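Alpha-glucosidase ([Eubacterium] rectale, PDB 6PNR) binds a sulfonated aza-sugar inhibitor and, as a retaining alpha-glycosidase of family GH31, probably hydrolyses sulfoquinovosides, the glycosides of a sulfonated sugar. Local coordinates at residues M1-N6 against F10-G15; K17-H22 against S174-Y179; I77-K82 against C88-E93; T52-L57 against W103-A108. All coordinates share one frame; numbering follows the deposited sequence.

Interaction 1 of 4, residues M1-N6 against F10-G15; sequences MQIKVN and FQLFVG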
# COMPACT_ATOMS: atom_id res chain seq x y z
N MET A 1 31.80 -20.91 -18.33
CA MET A 1 31.85 -19.94 -17.24
C MET A 1 33.18 -20.01 -16.49
O MET A 1 33.55 -21.06 -15.96
CB MET A 1 30.69 -20.17 -16.27
CG MET A 1 29.35 -19.72 -16.79
SD MET A 1 28.06 -19.92 -15.55
CE MET A 1 27.87 -21.69 -15.58
N GLN A 2 33.88 -18.88 -16.43
CA GLN A 2 35.22 -18.81 -15.86
C GLN A 2 35.20 -18.06 -14.53
O GLN A 2 34.49 -17.06 -14.38
CB GLN A 2 36.21 -18.15 -16.82
CG GLN A 2 35.90 -16.69 -17.13
CD GLN A 2 36.91 -16.06 -18.08
OE1 GLN A 2 37.74 -16.75 -18.68
NE2 GLN A 2 36.84 -14.74 -18.23
N ILE A 3 35.99 -18.55 -13.58
CA ILE A 3 36.15 -17.95 -12.26
C ILE A 3 37.46 -17.18 -12.24
O ILE A 3 38.48 -17.64 -12.78
CB ILE A 3 36.14 -19.03 -11.16
CG1 ILE A 3 34.78 -19.71 -11.08
CG2 ILE A 3 36.56 -18.45 -9.81
CD1 ILE A 3 34.68 -20.73 -9.96
N LYS A 4 37.43 -15.99 -11.64
CA LYS A 4 38.64 -15.29 -11.21
C LYS A 4 38.52 -15.09 -9.71
O LYS A 4 37.49 -14.61 -9.22
CB LYS A 4 38.81 -13.95 -11.92
CG LYS A 4 39.08 -14.06 -13.41
CD LYS A 4 39.17 -12.68 -14.04
CE LYS A 4 39.37 -12.77 -15.54
NZ LYS A 4 39.34 -11.42 -16.18
N VAL A 5 39.56 -15.47 -8.97
CA VAL A 5 39.51 -15.36 -7.52
C VAL A 5 40.92 -15.18 -6.98
O VAL A 5 41.85 -15.88 -7.39
CB VAL A 5 38.81 -16.58 -6.89
CG1 VAL A 5 39.45 -17.87 -7.38
CG2 VAL A 5 38.84 -16.49 -5.37
N ASN A 6 41.08 -14.21 -6.07
CA ASN A 6 42.28 -14.09 -5.26
C ASN A 6 41.85 -14.03 -3.80
O ASN A 6 40.78 -14.54 -3.45
CB ASN A 6 43.10 -12.87 -5.68
CG ASN A 6 42.34 -11.56 -5.56
OD1 ASN A 6 41.73 -11.27 -4.53
ND2 ASN A 6 42.36 -10.77 -6.62
N PHE A 10 36.27 -12.28 -5.55
CA PHE A 10 35.78 -13.40 -6.33
C PHE A 10 34.99 -12.86 -7.52
O PHE A 10 34.30 -11.85 -7.40
CB PHE A 10 34.90 -14.32 -5.47
CG PHE A 10 34.03 -15.25 -6.27
CD1 PHE A 10 34.55 -16.40 -6.81
CD2 PHE A 10 32.69 -14.96 -6.47
CE1 PHE A 10 33.75 -17.25 -7.56
CE2 PHE A 10 31.89 -15.80 -7.21
CZ PHE A 10 32.43 -16.95 -7.76
N GLN A 11 35.11 -13.54 -8.66
CA GLN A 11 34.42 -13.11 -9.87
C GLN A 11 34.00 -14.33 -10.68
O GLN A 11 34.71 -15.35 -10.71
CB GLN A 11 35.29 -12.20 -10.75
CG GLN A 11 35.53 -10.81 -10.20
CD GLN A 11 36.38 -9.96 -11.13
OE1 GLN A 11 36.00 -8.85 -11.50
NE2 GLN A 11 37.54 -10.49 -11.51
N LEU A 12 32.85 -14.22 -11.35
CA LEU A 12 32.36 -15.25 -12.25
C LEU A 12 31.89 -14.59 -13.53
O LEU A 12 31.11 -13.64 -13.49
CB LEU A 12 31.22 -16.06 -11.62
CG LEU A 12 30.56 -17.09 -12.54
CD1 LEU A 12 31.58 -18.14 -12.97
CD2 LEU A 12 29.35 -17.75 -11.87
N PHE A 13 32.34 -15.12 -14.67
CA PHE A 13 32.01 -14.58 -15.98
C PHE A 13 31.19 -15.58 -16.79
O PHE A 13 31.33 -16.80 -16.65
CB PHE A 13 33.29 -14.22 -16.76
CG PHE A 13 34.08 -13.12 -16.13
CD1 PHE A 13 34.88 -13.38 -15.02
CD2 PHE A 13 34.03 -11.83 -16.64
CE1 PHE A 13 35.61 -12.36 -14.42
CE2 PHE A 13 34.76 -10.81 -16.04
CZ PHE A 13 35.55 -11.07 -14.93
N VAL A 14 30.30 -15.04 -17.62
CA VAL A 14 29.63 -15.78 -18.68
C VAL A 14 30.13 -15.16 -19.98
O VAL A 14 29.75 -14.04 -20.35
CB VAL A 14 28.10 -15.71 -18.56
CG1 VAL A 14 27.43 -16.20 -19.85
CG2 VAL A 14 27.64 -16.55 -17.40
N GLY A 15 31.01 -15.88 -20.67
CA GLY A 15 31.74 -15.29 -21.77
C GLY A 15 32.67 -14.21 -21.27
O GLY A 15 33.54 -14.47 -20.42

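Interaction 2 of 4, residues K17-H22 against S174-Y179; sequences KRILEH and STNKYY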
# COMPACT_ATOMS: atom_id res chain seq x y z
N LYS A 17 31.25 -11.37 -19.97
CA LYS A 17 30.36 -10.58 -19.13
C LYS A 17 30.46 -11.08 -17.70
O LYS A 17 30.23 -12.27 -17.44
CB LYS A 17 28.92 -10.65 -19.65
CG LYS A 17 28.14 -9.35 -19.53
CD LYS A 17 27.36 -9.09 -20.81
CE LYS A 17 26.57 -7.79 -20.75
NZ LYS A 17 25.95 -7.46 -22.07
N ARG A 18 30.80 -10.19 -16.78
CA ARG A 18 30.89 -10.54 -15.37
C ARG A 18 29.48 -10.64 -14.78
O ARG A 18 28.71 -9.67 -14.85
CB ARG A 18 31.72 -9.50 -14.62
CG ARG A 18 32.12 -9.89 -13.21
CD ARG A 18 32.94 -8.80 -12.52
NE ARG A 18 32.25 -7.50 -12.52
CZ ARG A 18 32.59 -6.48 -13.30
NH1 ARG A 18 33.60 -6.61 -14.15
NH2 ARG A 18 31.91 -5.34 -13.24
N ILE A 19 29.12 -11.80 -14.23
CA ILE A 19 27.81 -11.96 -13.62
C ILE A 19 27.86 -12.03 -12.09
O ILE A 19 26.83 -11.77 -11.45
CB ILE A 19 27.05 -13.18 -14.18
CG1 ILE A 19 27.76 -14.47 -13.82
CG2 ILE A 19 26.87 -13.06 -15.69
CD1 ILE A 19 26.89 -15.70 -14.06
N LEU A 20 28.99 -12.38 -11.49
CA LEU A 20 29.13 -12.40 -10.04
C LEU A 20 30.38 -11.65 -9.64
O LEU A 20 31.41 -11.74 -10.31
CB LEU A 20 29.20 -13.83 -9.48
CG LEU A 20 27.95 -14.71 -9.53
CD1 LEU A 20 28.18 -15.99 -8.74
CD2 LEU A 20 26.73 -13.96 -8.98
N GLU A 21 30.30 -10.94 -8.52
CA GLU A 21 31.47 -10.28 -7.97
C GLU A 21 31.32 -10.16 -6.46
O GLU A 21 30.23 -9.86 -5.96
CB GLU A 21 31.68 -8.89 -8.57
CG GLU A 21 32.90 -8.16 -8.01
CD GLU A 21 33.05 -6.75 -8.56
OE1 GLU A 21 32.32 -6.40 -9.51
OE2 GLU A 21 33.89 -6.00 -8.03
N HIS A 22 32.41 -10.42 -5.75
CA HIS A 22 32.52 -10.05 -4.34
C HIS A 22 33.84 -9.33 -4.13
O HIS A 22 34.91 -9.93 -4.28
CB HIS A 22 32.45 -11.25 -3.40
CG HIS A 22 32.60 -10.86 -1.96
ND1 HIS A 22 31.53 -10.53 -1.16
CD2 HIS A 22 33.71 -10.70 -1.20
CE1 HIS A 22 31.97 -10.20 0.04
NE2 HIS A 22 33.29 -10.30 0.05
N SER A 174 18.30 -14.55 -17.74
CA SER A 174 18.90 -13.26 -18.09
C SER A 174 19.22 -13.20 -19.58
O SER A 174 19.47 -14.22 -20.23
CB SER A 174 20.18 -13.02 -17.28
OG SER A 174 20.97 -12.01 -17.89
N THR A 175 19.25 -11.97 -20.10
CA THR A 175 19.65 -11.77 -21.49
C THR A 175 21.16 -11.96 -21.70
O THR A 175 21.60 -11.96 -22.85
CB THR A 175 19.20 -10.40 -21.98
OG1 THR A 175 19.62 -9.38 -21.07
CG2 THR A 175 17.66 -10.35 -22.07
N ASN A 176 21.93 -12.12 -20.64
CA ASN A 176 23.27 -12.68 -20.77
C ASN A 176 23.25 -14.18 -21.05
O ASN A 176 24.32 -14.80 -21.04
CB ASN A 176 24.09 -12.42 -19.50
CG ASN A 176 24.33 -10.95 -19.26
OD1 ASN A 176 24.35 -10.15 -20.20
ND2 ASN A 176 24.50 -10.57 -18.00
N LYS A 177 22.06 -14.76 -21.25
CA LYS A 177 21.89 -16.16 -21.66
C LYS A 177 22.39 -17.12 -20.59
O LYS A 177 23.17 -18.04 -20.85
CB LYS A 177 22.55 -16.43 -23.01
CG LYS A 177 21.75 -15.89 -24.18
CD LYS A 177 22.39 -16.23 -25.51
CE LYS A 177 21.91 -15.30 -26.60
NZ LYS A 177 22.45 -15.67 -27.93
N TYR A 178 21.93 -16.89 -19.36
CA TYR A 178 22.01 -17.85 -18.28
C TYR A 178 20.67 -17.87 -17.56
O TYR A 178 19.87 -16.93 -17.67
CB TYR A 178 23.15 -17.52 -17.29
CG TYR A 178 22.94 -16.26 -16.44
CD1 TYR A 178 22.16 -16.30 -15.29
CD2 TYR A 178 23.54 -15.04 -16.77
CE1 TYR A 178 21.95 -15.17 -14.52
CE2 TYR A 178 23.34 -13.91 -16.00
CZ TYR A 178 22.55 -13.98 -14.87
OH TYR A 178 22.33 -12.87 -14.08
N TYR A 179 20.41 -18.96 -16.85
CA TYR A 179 19.36 -18.97 -15.84
C TYR A 179 20.01 -19.20 -14.49
O TYR A 179 21.08 -19.81 -14.39
CB TYR A 179 18.28 -20.05 -16.11
CG TYR A 179 18.62 -21.46 -15.68
CD1 TYR A 179 18.33 -21.92 -14.40
CD2 TYR A 179 19.17 -22.36 -16.58
CE1 TYR A 179 18.62 -23.23 -14.02
CE2 TYR A 179 19.45 -23.66 -16.22
CZ TYR A 179 19.19 -24.09 -14.94
OH TYR A 179 19.49 -25.39 -14.60

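Interaction 3 of 4, residues I77-K82 against C88-E93; sequences IIAKIK and CTIDFE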
# COMPACT_ATOMS: atom_id res chain seq x y z
N ILE A 77 29.07 -17.65 6.88
CA ILE A 77 28.73 -18.41 5.68
C ILE A 77 29.99 -19.01 5.09
O ILE A 77 31.03 -18.35 5.01
CB ILE A 77 28.04 -17.51 4.62
CG1 ILE A 77 26.72 -16.93 5.14
CG2 ILE A 77 27.82 -18.26 3.32
CD1 ILE A 77 25.64 -17.96 5.39
N ILE A 78 29.90 -20.26 4.64
CA ILE A 78 30.90 -20.87 3.77
C ILE A 78 30.23 -21.21 2.45
O ILE A 78 29.19 -21.89 2.44
CB ILE A 78 31.54 -22.12 4.40
CG1 ILE A 78 32.18 -21.77 5.75
CG2 ILE A 78 32.55 -22.73 3.44
CD1 ILE A 78 32.63 -22.98 6.54
N ALA A 79 30.80 -20.74 1.34
CA ALA A 79 30.27 -21.00 0.01
C ALA A 79 31.24 -21.86 -0.78
O ALA A 79 32.41 -21.49 -0.93
CB ALA A 79 29.99 -19.70 -0.74
N LYS A 80 30.75 -22.99 -1.29
CA LYS A 80 31.51 -23.92 -2.11
C LYS A 80 31.06 -23.78 -3.56
O LYS A 80 29.91 -24.10 -3.89
CB LYS A 80 31.32 -25.36 -1.65
CG LYS A 80 32.22 -25.84 -0.52
CD LYS A 80 32.41 -27.36 -0.61
CE LYS A 80 32.34 -28.06 0.76
NZ LYS A 80 33.46 -27.68 1.67
N ILE A 81 31.96 -23.32 -4.42
CA ILE A 81 31.66 -23.00 -5.81
C ILE A 81 32.32 -24.04 -6.71
O ILE A 81 33.54 -24.25 -6.62
CB ILE A 81 32.14 -21.58 -6.15
CG1 ILE A 81 31.57 -20.60 -5.13
CG2 ILE A 81 31.78 -21.21 -7.59
CD1 ILE A 81 32.11 -19.21 -5.23
N LYS A 82 31.53 -24.68 -7.57
CA LYS A 82 32.03 -25.70 -8.48
C LYS A 82 31.50 -25.42 -9.88
O LYS A 82 30.29 -25.29 -10.07
CB LYS A 82 31.59 -27.09 -8.02
CG LYS A 82 32.35 -27.56 -6.79
CD LYS A 82 31.45 -28.02 -5.67
CE LYS A 82 31.13 -29.50 -5.75
NZ LYS A 82 30.38 -29.97 -4.54
N CYS A 88 27.50 -23.85 -12.97
CA CYS A 88 28.14 -23.49 -11.71
C CYS A 88 27.14 -23.67 -10.58
O CYS A 88 26.00 -23.22 -10.68
CB CYS A 88 28.65 -22.05 -11.71
SG CYS A 88 30.08 -21.73 -12.79
N THR A 89 27.57 -24.34 -9.52
CA THR A 89 26.77 -24.46 -8.31
C THR A 89 27.51 -23.79 -7.16
O THR A 89 28.74 -23.88 -7.06
CB THR A 89 26.46 -25.92 -7.98
OG1 THR A 89 27.68 -26.64 -7.75
CG2 THR A 89 25.68 -26.58 -9.12
N ILE A 90 26.76 -23.10 -6.32
CA ILE A 90 27.28 -22.50 -5.10
C ILE A 90 26.50 -23.12 -3.95
O ILE A 90 25.30 -22.86 -3.80
CB ILE A 90 27.15 -20.98 -5.09
CG1 ILE A 90 27.64 -20.41 -6.42
CG2 ILE A 90 27.91 -20.39 -3.91
CD1 ILE A 90 27.51 -18.91 -6.52
N ASP A 91 27.16 -23.94 -3.13
CA ASP A 91 26.56 -24.54 -1.96
C ASP A 91 26.91 -23.69 -0.75
O ASP A 91 28.07 -23.31 -0.57
CB ASP A 91 27.04 -25.98 -1.78
CG ASP A 91 26.71 -26.86 -2.98
OD1 ASP A 91 25.51 -27.06 -3.27
OD2 ASP A 91 27.65 -27.36 -3.64
N PHE A 92 25.90 -23.36 0.07
CA PHE A 92 26.06 -22.47 1.21
C PHE A 92 25.93 -23.26 2.51
O PHE A 92 24.95 -23.97 2.71
CB PHE A 92 25.01 -21.35 1.20
CG PHE A 92 25.15 -20.40 0.05
CD1 PHE A 92 26.13 -19.43 0.06
CD2 PHE A 92 24.31 -20.49 -1.04
CE1 PHE A 92 26.27 -18.56 -1.00
CE2 PHE A 92 24.44 -19.63 -2.10
CZ PHE A 92 25.42 -18.66 -2.08
N GLU A 93 26.92 -23.11 3.38
CA GLU A 93 26.86 -23.64 4.73
C GLU A 93 26.69 -22.49 5.71
O GLU A 93 27.46 -21.52 5.68
CB GLU A 93 28.12 -24.45 5.06
CG GLU A 93 28.06 -25.13 6.41
CD GLU A 93 29.30 -25.96 6.70
OE1 GLU A 93 30.17 -26.06 5.81
OE2 GLU A 93 29.40 -26.49 7.83
O HOH W 1 28.82 -26.34 -5.49

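Interaction 4 of 4, residues T52-L57 against W103-A108; sequences TERFPL and WFRVAA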
# COMPACT_ATOMS: atom_id res chain seq x y z
N THR A 52 15.82 -6.22 11.70
CA THR A 52 16.63 -5.62 12.74
C THR A 52 18.13 -5.65 12.44
O THR A 52 18.87 -4.83 12.99
CB THR A 52 16.37 -6.31 14.09
OG1 THR A 52 16.42 -7.73 13.91
CG2 THR A 52 15.02 -5.91 14.64
N GLU A 53 18.59 -6.56 11.58
CA GLU A 53 20.00 -6.59 11.20
C GLU A 53 20.13 -6.89 9.72
O GLU A 53 19.41 -7.73 9.17
CB GLU A 53 20.79 -7.64 12.02
CG GLU A 53 20.68 -7.48 13.53
CD GLU A 53 21.56 -8.47 14.30
OE1 GLU A 53 22.48 -9.04 13.68
OE2 GLU A 53 21.33 -8.67 15.52
N ARG A 54 21.05 -6.18 9.06
CA ARG A 54 21.49 -6.51 7.71
C ARG A 54 22.89 -5.95 7.53
O ARG A 54 23.11 -4.76 7.78
CB ARG A 54 20.56 -5.93 6.63
CG ARG A 54 21.22 -5.91 5.25
CD ARG A 54 20.31 -5.49 4.09
NE ARG A 54 21.09 -5.34 2.86
CZ ARG A 54 20.61 -5.46 1.62
NH1 ARG A 54 19.32 -5.73 1.41
NH2 ARG A 54 21.43 -5.31 0.58
N PHE A 55 23.83 -6.78 7.07
CA PHE A 55 25.18 -6.27 6.90
C PHE A 55 25.91 -7.10 5.86
O PHE A 55 25.64 -8.31 5.73
CB PHE A 55 25.95 -6.28 8.23
CG PHE A 55 25.84 -7.56 9.00
CD1 PHE A 55 26.70 -8.62 8.75
CD2 PHE A 55 24.89 -7.71 9.99
CE1 PHE A 55 26.61 -9.80 9.46
CE2 PHE A 55 24.78 -8.89 10.71
CZ PHE A 55 25.65 -9.93 10.44
N PRO A 56 26.81 -6.49 5.09
CA PRO A 56 27.58 -7.26 4.11
C PRO A 56 28.62 -8.13 4.79
O PRO A 56 29.10 -7.83 5.89
CB PRO A 56 28.23 -6.18 3.25
CG PRO A 56 28.37 -5.00 4.19
CD PRO A 56 27.16 -5.06 5.09
N LEU A 57 28.96 -9.23 4.13
CA LEU A 57 29.94 -10.16 4.65
C LEU A 57 31.33 -9.79 4.14
O LEU A 57 31.49 -9.29 3.03
CB LEU A 57 29.60 -11.59 4.23
CG LEU A 57 28.32 -12.18 4.82
CD1 LEU A 57 28.13 -13.58 4.27
CD2 LEU A 57 28.42 -12.20 6.33
N TRP A 103 20.67 -12.05 1.43
CA TRP A 103 20.59 -11.26 0.21
C TRP A 103 21.78 -11.60 -0.67
O TRP A 103 22.94 -11.40 -0.27
CB TRP A 103 20.56 -9.76 0.50
CG TRP A 103 19.32 -9.22 1.19
CD1 TRP A 103 18.22 -8.68 0.58
CD2 TRP A 103 19.10 -9.11 2.59
NE1 TRP A 103 17.32 -8.26 1.53
CE2 TRP A 103 17.84 -8.50 2.77
CE3 TRP A 103 19.85 -9.46 3.72
CZ2 TRP A 103 17.31 -8.25 4.03
CZ3 TRP A 103 19.33 -9.20 4.97
CH2 TRP A 103 18.06 -8.60 5.11
N PHE A 104 21.51 -12.10 -1.87
CA PHE A 104 22.54 -12.50 -2.83
C PHE A 104 22.48 -11.55 -4.02
O PHE A 104 21.41 -11.35 -4.61
CB PHE A 104 22.32 -13.95 -3.29
CG PHE A 104 23.41 -14.48 -4.19
CD1 PHE A 104 24.55 -15.03 -3.65
CD2 PHE A 104 23.28 -14.41 -5.57
CE1 PHE A 104 25.56 -15.51 -4.47
CE2 PHE A 104 24.29 -14.89 -6.40
CZ PHE A 104 25.43 -15.45 -5.84
N ARG A 105 23.62 -10.96 -4.36
CA ARG A 105 23.67 -10.01 -5.47
C ARG A 105 24.26 -10.63 -6.72
O ARG A 105 25.23 -11.39 -6.67
CB ARG A 105 24.44 -8.77 -5.07
CG ARG A 105 23.66 -7.92 -4.09
CD ARG A 105 24.18 -6.53 -4.08
NE ARG A 105 23.35 -5.64 -3.29
CZ ARG A 105 23.68 -4.38 -3.06
NH1 ARG A 105 24.80 -3.90 -3.58
NH2 ARG A 105 22.89 -3.61 -2.34
N VAL A 106 23.68 -10.28 -7.86
CA VAL A 106 24.15 -10.69 -9.17
C VAL A 106 24.53 -9.44 -9.94
O VAL A 106 23.73 -8.50 -10.03
CB VAL A 106 23.08 -11.49 -9.93
CG1 VAL A 106 23.58 -11.83 -11.30
CG2 VAL A 106 22.68 -12.73 -9.17
N ALA A 107 25.73 -9.43 -10.52
CA ALA A 107 26.18 -8.29 -11.30
C ALA A 107 25.31 -8.10 -12.53
O ALA A 107 24.95 -9.06 -13.21
CB ALA A 107 27.65 -8.48 -11.71
N ALA A 108 25.00 -6.85 -12.84
CA ALA A 108 24.11 -6.56 -13.96
C ALA A 108 24.51 -5.23 -14.59
O ALA A 108 25.31 -4.47 -14.03
CB ALA A 108 22.65 -6.53 -13.52

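Interaction 1 of 4, residues M1-N6 against F10-G15
Lys-4 and Phe-13 meet across the first beta hairpin of the chain, in which strand 2-5 runs antiparallel to strand 10-14 and each face of the pair has its own relief. On the face of Gln-2, Lys-4, Gln-11 and Phe-13, the phenyl ring is the broad body that the stems of Gln-2 and Lys-4 lie against. The extended lysine runs its methylenes past the ring, with CD of Lys-4 at 3.6 Å from CE1 of Phe-13. NE2 of Gln-11 fits between the lysine stem and the edge of the Phe-13 ring, 3.7 Å from CB of Lys-4. At the near end of the ring, CG of Gln-2 sits 3.6 Å from CB of Phe-13; with chi1 at 64°, CG lies between the backbone N and the carbonyl carbon, and the amide beyond it stands at 89° to the phenyl plane. Long side chains suit the two exposed positions, Gln-2 and Lys-4, since their hydrocarbon stems shelter the aromatic ring while their heads can meet water.

The other face is apolar and lies against strands 61-64, 77-83 and 208-213 of the neighbouring sheet. Ile-3 forks here: its CG2 reaches CE1 of Phe-10 at 3.8 Å, and its CG1 reaches CD1 of Leu-12 at 4.0 Å. Ile-81 touches both Ile-3 and Phe-10 from across the sheets. At the end of the hairpin the unbranched Met-1 lies side by side with Val-14, with CG of Met-1 at 3.7 Å from CG2 of Val-14, and continues to Ile-211 and Cys-213. Between the two faces, Gln-11 N donates to Lys-4 O at 2.7 Å.

Interaction 2 of 4, residues K17-H22 against S174-Y179
Ile-19 meets the ring of Tyr-178 where strand 17-22, kinked by a classic beta bulge, faces the tight turn between strands 168-174 and 178-182. In the bulge two consecutive residues, Ile-19 and Leu-20, sit opposite the single Leu-12. This buried half is the compact one. CG2 of Ile-19 comes within 3.6 Å of CE2 of Tyr-178, while CD1 of the same isoleucine lies over one face of the ring. With chi1 at 66°, CG1 sits between the backbone N and the carbonyl carbon, and both arms of the branched side chain are presented to the tyrosine. On the opposite face of the ring, CB of Ser-174 lies 3.4 Å above the Tyr-178 plane, so the aromatic ring is held between two aliphatic groups. Ile-211 touches both Ile-19 and Tyr-178, which links the pair to strand 208-213.

The solvent side is looser in that no hydrogen bond holds it and Lys-17 is exposed. The lysine crosses the amide of Asn-176 at about a right angle, and its CD still comes to 3.2 Å from OD1 of Asn-176. Its ammonium has a long, weak ion pair with Asp-109. A short polar residue such as Asn-176 suits this partly exposed turn, and its backbone is firmly placed by an ST turn: Asn-176 N donates to OG of Ser-174 at 2.9 Å, with an angle of 160° at the hydrogen.

Interaction 3 of 4, residues I77-K82 against C88-E93
Ile-90 packs against both Ala-79 and Ile-81 across a regular antiparallel hairpin of strands 77-83 and 87-94, part of the large sheet of the N-terminal beta sandwich. CG2 of Ile-90 lies 3.9 Å from CB of Ala-79 and also 3.9 Å from CG1 of Ile-81, whose side chain runs beside it in the same direction. Phe-92 belongs to the same buried face. Its CE1 approaches CB of Ala-79 at 3.9 Å, a place where a small residue leaves room for the ring, and CG2 of Ile-77 meets the ring at its edge. Phe-102 extends this cluster through an edge-to-face contact with Phe-92.

Among the backbones, Ile-78 with Glu-93, Lys-80 with Asp-91 and Lys-82 with Thr-89 each exchange two hydrogen bonds. All six are nearly straight; that from Glu-93 N to Ile-78 O is 2.7 Å long, at 173°. The pairs between them add CA-H...O contacts, such as Ala-79 CA to Asp-91 O at 3.2 Å.

The other face is mainly polar, with Ile-78 the apolar exception lying alongside Glu-93. Lys-82, bent at chi2 and chi3, swings NZ back to 3.9 Å from OD2 of Asp-91, a long salt bridge, while OD1 of Asp-91 is hydrogen-bonded to Gln-208.

Covalent chemistry closes one end: Cys-88 is disulfide-bonded to Cys-83, joining the two strands just beyond Lys-82. With straight backbone bonds, an apolar inner face and this cross-link, the hairpin probably depends little on the loose ion pair for its shape.

Interaction 4 of 4, residues T52-L57 against W103-A108
Arg-54 lies over one face of the Trp-103 indole, the two side chains crossing with guanidinium and ring planes 37° apart. Its CZ is 4.0 Å from the centroid of the five-membered ring and 9° off the normal, a cation-pi contact, while CD stands 3.8 Å above the centroid of the six-membered ring in a CH-pi contact. The extended arginine thus covers both rings, aliphatic part on one and charge on the other. NH1 of Arg-54 comes to 3.2 Å from NE1 of Trp-103, but both are donors and no hydrogen bond forms. With CG anti to the backbone N (chi1 163°), the chain reaches straight across toward the tryptophan. At the indole rim, O of Glu-53 lies in line with the ring edge, 4.4 Å from CH2 of Trp-103.

The reach is long because strands 44-56 and 101-107 are not neighbours: in this antiparallel sheet strand 29-41 runs between them, and the axes of segments 52-56 and 103-107 come no closer than 9.8 Å. Tyr-30 of that middle strand offers Arg-54 a second cation-pi contact.

A further layer sets the charges. NH2 of Arg-54 is 3.7 Å from NH2 of Arg-105. OE2 of Glu-199 forms salt bridges with NH2 of Arg-54 and NE of Arg-105, and the shared carboxylate probably lets the two guanidinium groups lie close. The same arginines also meet the second subunit: Arg-105 NH2 is hydrogen-bonded to Tyr-50 OH of that subunit, and Arg-54 NE makes a weak hydrogen bond to its Thr-52 O.

All four contacts belong to the N-terminal beta-sandwich region, with centres between 10 and 19 Å apart. Interactions 1 and 2 follow one another along the chain and share the three-stranded sheet through neighbouring strands 10-14 and 17-22. Interaction 2, through strand 178-182, also reaches the large antiparallel sheet that holds both strands of interaction 3. Interaction 4 lies in the six-stranded antiparallel sheet and alone of the four meets the second subunit. Interaction 3 is nested within the loop closed by interaction 4, and both lie inside that closed by interaction 2. Interaction 3 touches the other three, whereas interactions 1 and 4 stay about 6 Å apart at their nearest atoms.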